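Local coordinates for folylpolyglutamate synthase/dihydrofolate synthase (Thermotoga maritima, PDB 1O5Z), which probably adds L-glutamate to dihydropteroate and to tetrahydrofolate polyglutamates, using ATP and magnesium, in the making of folate cofactors, at residues I372-P377 with L421-Y426; S346-I351 with E406-T411. All coordinates share one frame; numbering follows the deposited sequence.

Interaction 1: residues I372-P377 with L421-Y426; sequences IVTRVP and LFLVGY. With SO4 (sulfate ion), chain D; SO4 (sulfate ion), chain E.
Pro-377 lies over one face of the Tyr-426 ring, in the Mur ligase-type C-terminal domain, where the chain leaving strand 370-373 runs against the first turns of helix 421-433. The contact is a CH-pi interaction: Pro-377 CG is 3.7 Å from the centroid of the Tyr-426 ring, 24° off the ring normal and displaced toward the rim at CG. CG of Tyr-426 stands anti to its backbone N (chi1 -177°), which carries it to the proline, where Pro-377 CG lies nearer to it than to any other atom of the ring. An alanine in place of Tyr-426 would probably leave the pyrrolidine of Pro-377 without the ring it lies on and open a gap beside Trp-440, whose ring meets the tyrosine edge-to-face. The same proline turns CD to Leu-423, 4.0 Å from its CD1, the two side chains crossing at about a right angle. That leucine methyl also meets Thr-374 CG2 tip to tip at 3.9 Å. Val-376 brings CG1 to 3.7 Å from Phe-422 CB, so the contact is with the root of the phenylalanine, whose ring leads away from the strand's continuation.

Farther out, Thr-374 OG1 is hydrogen-bonded to the carbonyl O of Ile-401, while Pro-404 touches the side chains of both Thr-374 and Leu-423. At the start of the helix, Ser-420 OG bonds to Leu-423 N and also to a sulfate, probably from the crystallisation liquor. This sulfate accepts bonds from two successive backbone N-H groups, a place where the helix dipole would probably favour an anion. A second sulfate is held weakly by the Arg-375 guanidinium. In the first sulfate, O4 takes the N-H of Leu-421 at 3.0 Å and O3 takes that of Phe-422, the latter bond nearly straight at 171°.

Interaction 2: residues S346-I351 with E406-T411; sequences SLVIGI and EAIEST
Val-348 meets Ala-407 with CG1, which stands anti to the backbone N (chi1 179°), while CG2, anti to the carbonyl carbon, faces Ile-408 and Thr-411. On the other segment Thr-411 has OG1 between the backbone N and the carbonyl carbon (chi1 53°), which places CG2 anti to the carbonyl carbon and close to the strand. The nearest approach is Val-348 CG1 to Ala-407 CB at 3.6 Å; the short alanine side chain lets the helix backbone come near the strand, with the two CA atoms 6.7 Å apart. Val-348 CG2 reaches Ile-408 CG2 more loosely, at 4.3 Å, as the rest of the isoleucine leads away to Val-427 and Leu-431 of helix 421-433. Two residues back along the strand, Ser-346 CB packs on Thr-411 CG2 at 3.9 Å.

The polar groups fare differently. Thr-411 OG1 is hydrogen-bonded to Thr-415 OG1 and Lys-316 NZ, whereas Ser-346 OG is buried with no partner in the model. Within 406-411, Ser-410 OG donates to Glu-406 O at 2.7 Å, from 35° above the carbonyl plane. Through Val-348 and Ala-407, helix 404-409 lies on one face of the sheet over strand 345-349, also touching Ile-372 of the neighbouring strand, in the alpha/beta layering of the glutamate ligase domain of Mur ligases.

The two interactions lie 9 Å apart, centre to centre, within the Mur ligase-type C-terminal domain, and their segments alternate along the chain: 346-351, 372-377, 406-411, 421-426. Strands 345-349 and 370-373 are parallel neighbours in the six-stranded mixed sheet, joined by probable hydrogen bonds from Ile-372 N to Leu-347 O and from Thr-374 N to Ile-349 O. Val-376 and Leu-423 of interaction 1 also pack against Gly-350, just past strand 345-349. Helix 404-409 and helix 421-433 are linked through strand 414-418, which pairs with 345-349. Interaction 2 therefore joins a helix to the sheet, and interaction 1 continues the packing beyond the strand ends.

Interaction 1: residues I372-P377 with L421-Y426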
loop_
_atom_site.group_PDB
_atom_site.type_symbol
_atom_site.label_atom_id
_atom_site.label_comp_id
_atom_site.label_asym_id
_atom_site.label_seq_id
_atom_site.Cartn_x
_atom_site.Cartn_y
_atom_site.Cartn_z
ATOM N N ILE A 372 -16.854 18.123 -10.316
ATOM C CA ILE A 372 -16.978 18.826 -9.076
ATOM C C ILE A 372 -15.577 18.916 -8.467
ATOM O O ILE A 372 -14.964 17.918 -8.198
ATOM C CB ILE A 372 -17.878 18.056 -8.114
ATOM C CG1 ILE A 372 -19.251 17.807 -8.737
ATOM C CG2 ILE A 372 -17.968 18.803 -6.787
ATOM C CD1 ILE A 372 -20.086 16.846 -7.920
ATOM N N VAL A 373 -15.096 20.139 -8.272
ATOM C CA VAL A 373 -13.852 20.402 -7.613
ATOM C C VAL A 373 -14.242 20.622 -6.160
ATOM O O VAL A 373 -15.224 21.304 -5.855
ATOM C CB VAL A 373 -13.178 21.689 -8.158
ATOM C CG1 VAL A 373 -11.833 21.915 -7.494
ATOM C CG2 VAL A 373 -13.014 21.606 -9.693
ATOM N N THR A 374 -13.441 20.072 -5.271
ATOM C CA THR A 374 -13.713 20.144 -3.839
ATOM C C THR A 374 -12.445 20.481 -3.108
ATOM O O THR A 374 -11.375 20.462 -3.710
ATOM C CB THR A 374 -14.298 18.807 -3.379
ATOM O OG1 THR A 374 -14.854 18.990 -2.095
ATOM C CG2 THR A 374 -13.251 17.715 -3.223
ATOM N N ARG A 375 -12.539 20.846 -1.843
ATOM C CA ARG A 375 -11.312 21.120 -1.063
ATOM C C ARG A 375 -10.737 19.882 -0.394
ATOM O O ARG A 375 -11.416 19.263 0.384
ATOM C CB ARG A 375 -11.576 22.100 0.059
ATOM C CG ARG A 375 -11.991 23.403 -0.369
ATOM C CD ARG A 375 -12.064 24.318 0.764
ATOM N NE ARG A 375 -10.733 24.610 1.263
ATOM C CZ ARG A 375 -10.043 25.695 0.949
ATOM N NH1 ARG A 375 -10.550 26.597 0.120
ATOM N NH2 ARG A 375 -8.832 25.865 1.455
ATOM N N VAL A 376 -9.469 19.561 -0.640
ATOM C CA VAL A 376 -8.776 18.573 0.175
ATOM C C VAL A 376 -8.857 18.940 1.666
ATOM O O VAL A 376 -8.525 20.060 2.077
ATOM C CB VAL A 376 -7.324 18.422 -0.225
ATOM C CG1 VAL A 376 -6.651 17.383 0.654
ATOM C CG2 VAL A 376 -7.203 18.029 -1.704
ATOM N N PRO A 377 -9.346 17.990 2.460
ATOM C CA PRO A 377 -9.548 18.178 3.888
ATOM C C PRO A 377 -8.206 17.963 4.621
ATOM O O PRO A 377 -7.782 16.781 4.966
ATOM C CB PRO A 377 -10.570 17.090 4.227
ATOM C CG PRO A 377 -10.240 15.996 3.322
ATOM C CD PRO A 377 -9.795 16.642 2.034
ATOM N N LEU A 421 -4.592 11.676 -1.867
ATOM C CA LEU A 421 -4.711 10.589 -0.897
ATOM C C LEU A 421 -5.429 10.988 0.384
ATOM O O LEU A 421 -6.208 10.219 0.912
ATOM C CB LEU A 421 -3.324 10.097 -0.552
ATOM C CG LEU A 421 -2.673 9.297 -1.695
ATOM C CD1 LEU A 421 -1.242 8.982 -1.405
ATOM C CD2 LEU A 421 -3.426 7.990 -1.889
ATOM N N PHE A 422 -5.132 12.186 0.894
ATOM C CA PHE A 422 -5.903 12.804 1.993
ATOM C C PHE A 422 -7.386 12.812 1.657
ATOM O O PHE A 422 -8.188 12.341 2.427
ATOM C CB PHE A 422 -5.478 14.240 2.217
ATOM C CG PHE A 422 -4.352 14.394 3.138
ATOM C CD1 PHE A 422 -3.153 14.992 2.719
ATOM C CD2 PHE A 422 -4.457 13.975 4.448
ATOM C CE1 PHE A 422 -2.047 15.160 3.606
ATOM C CE2 PHE A 422 -3.351 14.126 5.356
ATOM C CZ PHE A 422 -2.147 14.736 4.931
ATOM N N LEU A 423 -7.733 13.366 0.504
ATOM C CA LEU A 423 -9.118 13.378 0.061
ATOM C C LEU A 423 -9.712 11.960 0.019
ATOM O O LEU A 423 -10.787 11.688 0.579
ATOM C CB LEU A 423 -9.235 14.013 -1.319
ATOM C CG LEU A 423 -10.648 13.966 -1.900
ATOM C CD1 LEU A 423 -11.600 14.863 -1.050
ATOM C CD2 LEU A 423 -10.634 14.368 -3.323
ATOM N N VAL A 424 -9.040 11.047 -0.659
ATOM C CA VAL A 424 -9.584 9.701 -0.749
ATOM C C VAL A 424 -9.728 9.004 0.629
ATOM O O VAL A 424 -10.726 8.373 0.900
ATOM C CB VAL A 424 -8.789 8.867 -1.722
ATOM C CG1 VAL A 424 -9.276 7.448 -1.696
ATOM C CG2 VAL A 424 -8.940 9.463 -3.145
ATOM N N GLY A 425 -8.748 9.122 1.500
ATOM C CA GLY A 425 -8.817 8.456 2.767
ATOM C C GLY A 425 -9.924 9.025 3.601
ATOM O O GLY A 425 -10.562 8.303 4.350
ATOM N N TYR A 426 -10.156 10.322 3.478
ATOM C CA TYR A 426 -11.191 11.011 4.231
ATOM C C TYR A 426 -12.586 10.606 3.825
ATOM O O TYR A 426 -13.428 10.294 4.638
ATOM C CB TYR A 426 -11.009 12.495 3.991
ATOM C CG TYR A 426 -11.944 13.427 4.750
ATOM C CD1 TYR A 426 -11.691 13.815 6.073
ATOM C CD2 TYR A 426 -13.058 13.962 4.111
ATOM C CE1 TYR A 426 -12.537 14.687 6.696
ATOM C CE2 TYR A 426 -13.899 14.801 4.740
ATOM C CZ TYR A 426 -13.641 15.169 6.016
ATOM O OH TYR A 426 -14.531 16.046 6.562
HETATM S S SO4 D . -2.019 14.159 -1.206
HETATM O O1 SO4 D . -2.804 15.275 -1.689
HETATM O O2 SO4 D . -0.674 14.585 -0.852
HETATM O O3 SO4 D . -2.609 13.628 0.005
HETATM O O4 SO4 D . -2.006 13.146 -2.265
HETATM S S SO4 E . -7.389 28.960 -0.373
HETATM O O1 SO4 E . -7.527 27.632 -0.984
HETATM O O2 SO4 E . -8.742 29.533 -0.439
HETATM O O3 SO4 E . -6.556 29.782 -1.260
HETATM O O4 SO4 E . -6.754 28.776 0.952
#

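Interaction 2: residues S346-I351 with E406-T411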
loop_
_atom_site.group_PDB
_atom_site.type_symbol
_atom_site.label_atom_id
_atom_site.label_comp_id
_atom_site.label_asym_id
_atom_site.label_seq_id
_atom_site.Cartn_x
_atom_site.Cartn_y
_atom_site.Cartn_z
ATOM N N SER A 346 -19.196 10.844 -12.850
ATOM C CA SER A 346 -19.015 12.124 -12.203
ATOM C C SER A 346 -17.649 12.062 -11.517
ATOM O O SER A 346 -17.183 11.000 -11.181
ATOM C CB SER A 346 -20.119 12.375 -11.169
ATOM O OG SER A 346 -21.366 12.549 -11.789
ATOM N N LEU A 347 -17.004 13.213 -11.380
ATOM C CA LEU A 347 -15.676 13.350 -10.833
ATOM C C LEU A 347 -15.800 14.281 -9.676
ATOM O O LEU A 347 -16.323 15.382 -9.839
ATOM C CB LEU A 347 -14.751 14.043 -11.821
ATOM C CG LEU A 347 -13.316 14.332 -11.382
ATOM C CD1 LEU A 347 -12.560 13.072 -10.942
ATOM C CD2 LEU A 347 -12.647 14.931 -12.582
ATOM N N VAL A 348 -15.281 13.842 -8.534
ATOM C CA VAL A 348 -15.043 14.710 -7.408
ATOM C C VAL A 348 -13.528 14.750 -7.246
ATOM O O VAL A 348 -12.904 13.729 -6.948
ATOM C CB VAL A 348 -15.776 14.215 -6.154
ATOM C CG1 VAL A 348 -15.493 15.125 -4.938
ATOM C CG2 VAL A 348 -17.299 14.104 -6.451
ATOM N N ILE A 349 -12.953 15.943 -7.486
ATOM C CA ILE A 349 -11.508 16.143 -7.497
ATOM C C ILE A 349 -11.003 17.272 -6.545
ATOM O O ILE A 349 -11.561 18.356 -6.470
ATOM C CB ILE A 349 -10.995 16.258 -8.965
ATOM C CG1 ILE A 349 -9.463 16.119 -9.041
ATOM C CG2 ILE A 349 -11.511 17.525 -9.664
ATOM C CD1 ILE A 349 -9.003 15.648 -10.369
ATOM N N GLY A 350 -10.004 16.935 -5.737
ATOM C CA GLY A 350 -9.325 17.911 -4.896
ATOM C C GLY A 350 -7.849 17.620 -5.022
ATOM O O GLY A 350 -7.432 16.485 -4.883
ATOM N N ILE A 351 -7.063 18.621 -5.334
ATOM C CA ILE A 351 -5.650 18.431 -5.463
ATOM C C ILE A 351 -4.987 19.510 -4.660
ATOM O O ILE A 351 -5.430 20.646 -4.706
ATOM C CB ILE A 351 -5.182 18.558 -6.944
ATOM C CG1 ILE A 351 -6.089 17.791 -7.895
ATOM C CG2 ILE A 351 -3.717 18.075 -7.108
ATOM C CD1 ILE A 351 -5.818 18.100 -9.302
ATOM N N GLU A 406 -20.239 16.573 0.968
ATOM C CA GLU A 406 -21.382 17.138 0.284
ATOM C C GLU A 406 -21.232 16.845 -1.168
ATOM O O GLU A 406 -22.208 16.499 -1.811
ATOM C CB GLU A 406 -21.473 18.634 0.475
ATOM C CG GLU A 406 -22.712 19.263 -0.128
ATOM C CD GLU A 406 -22.847 20.749 0.203
ATOM O OE1 GLU A 406 -22.052 21.299 1.029
ATOM O OE2 GLU A 406 -23.773 21.367 -0.344
ATOM N N ALA A 407 -20.023 17.031 -1.693
ATOM C CA ALA A 407 -19.729 16.703 -3.089
ATOM C C ALA A 407 -20.129 15.283 -3.422
ATOM O O ALA A 407 -20.801 15.076 -4.420
ATOM C CB ALA A 407 -18.279 16.917 -3.409
ATOM N N ILE A 408 -19.737 14.290 -2.639
ATOM C CA ILE A 408 -20.137 12.915 -2.973
ATOM C C ILE A 408 -21.590 12.661 -2.717
ATOM O O ILE A 408 -22.210 11.890 -3.434
ATOM C CB ILE A 408 -19.275 11.848 -2.271
ATOM C CG1 ILE A 408 -19.283 12.015 -0.745
ATOM C CG2 ILE A 408 -17.837 11.910 -2.804
ATOM C CD1 ILE A 408 -19.191 10.717 0.003
ATOM N N GLU A 409 -22.158 13.328 -1.716
ATOM C CA GLU A 409 -23.585 13.196 -1.438
ATOM C C GLU A 409 -24.432 13.659 -2.626
ATOM O O GLU A 409 -25.529 13.148 -2.848
ATOM C CB GLU A 409 -23.939 13.923 -0.118
ATOM C CG GLU A 409 -25.387 13.810 0.331
ATOM C CD GLU A 409 -26.315 14.696 -0.492
ATOM O OE1 GLU A 409 -27.548 14.444 -0.516
ATOM O OE2 GLU A 409 -25.808 15.641 -1.129
ATOM N N SER A 410 -23.878 14.581 -3.411
ATOM C CA SER A 410 -24.568 15.277 -4.479
ATOM C C SER A 410 -24.653 14.540 -5.811
ATOM O O SER A 410 -25.419 14.929 -6.698
ATOM C CB SER A 410 -23.882 16.622 -4.665
ATOM O OG SER A 410 -24.155 17.362 -3.470
ATOM N N THR A 411 -23.869 13.480 -5.955
ATOM C CA THR A 411 -23.879 12.721 -7.193
ATOM C C THR A 411 -24.911 11.595 -7.187
ATOM O O THR A 411 -25.309 11.086 -6.142
ATOM C CB THR A 411 -22.495 12.182 -7.494
ATOM O OG1 THR A 411 -21.982 11.451 -6.377
ATOM C CG2 THR A 411 -21.500 13.322 -7.628
#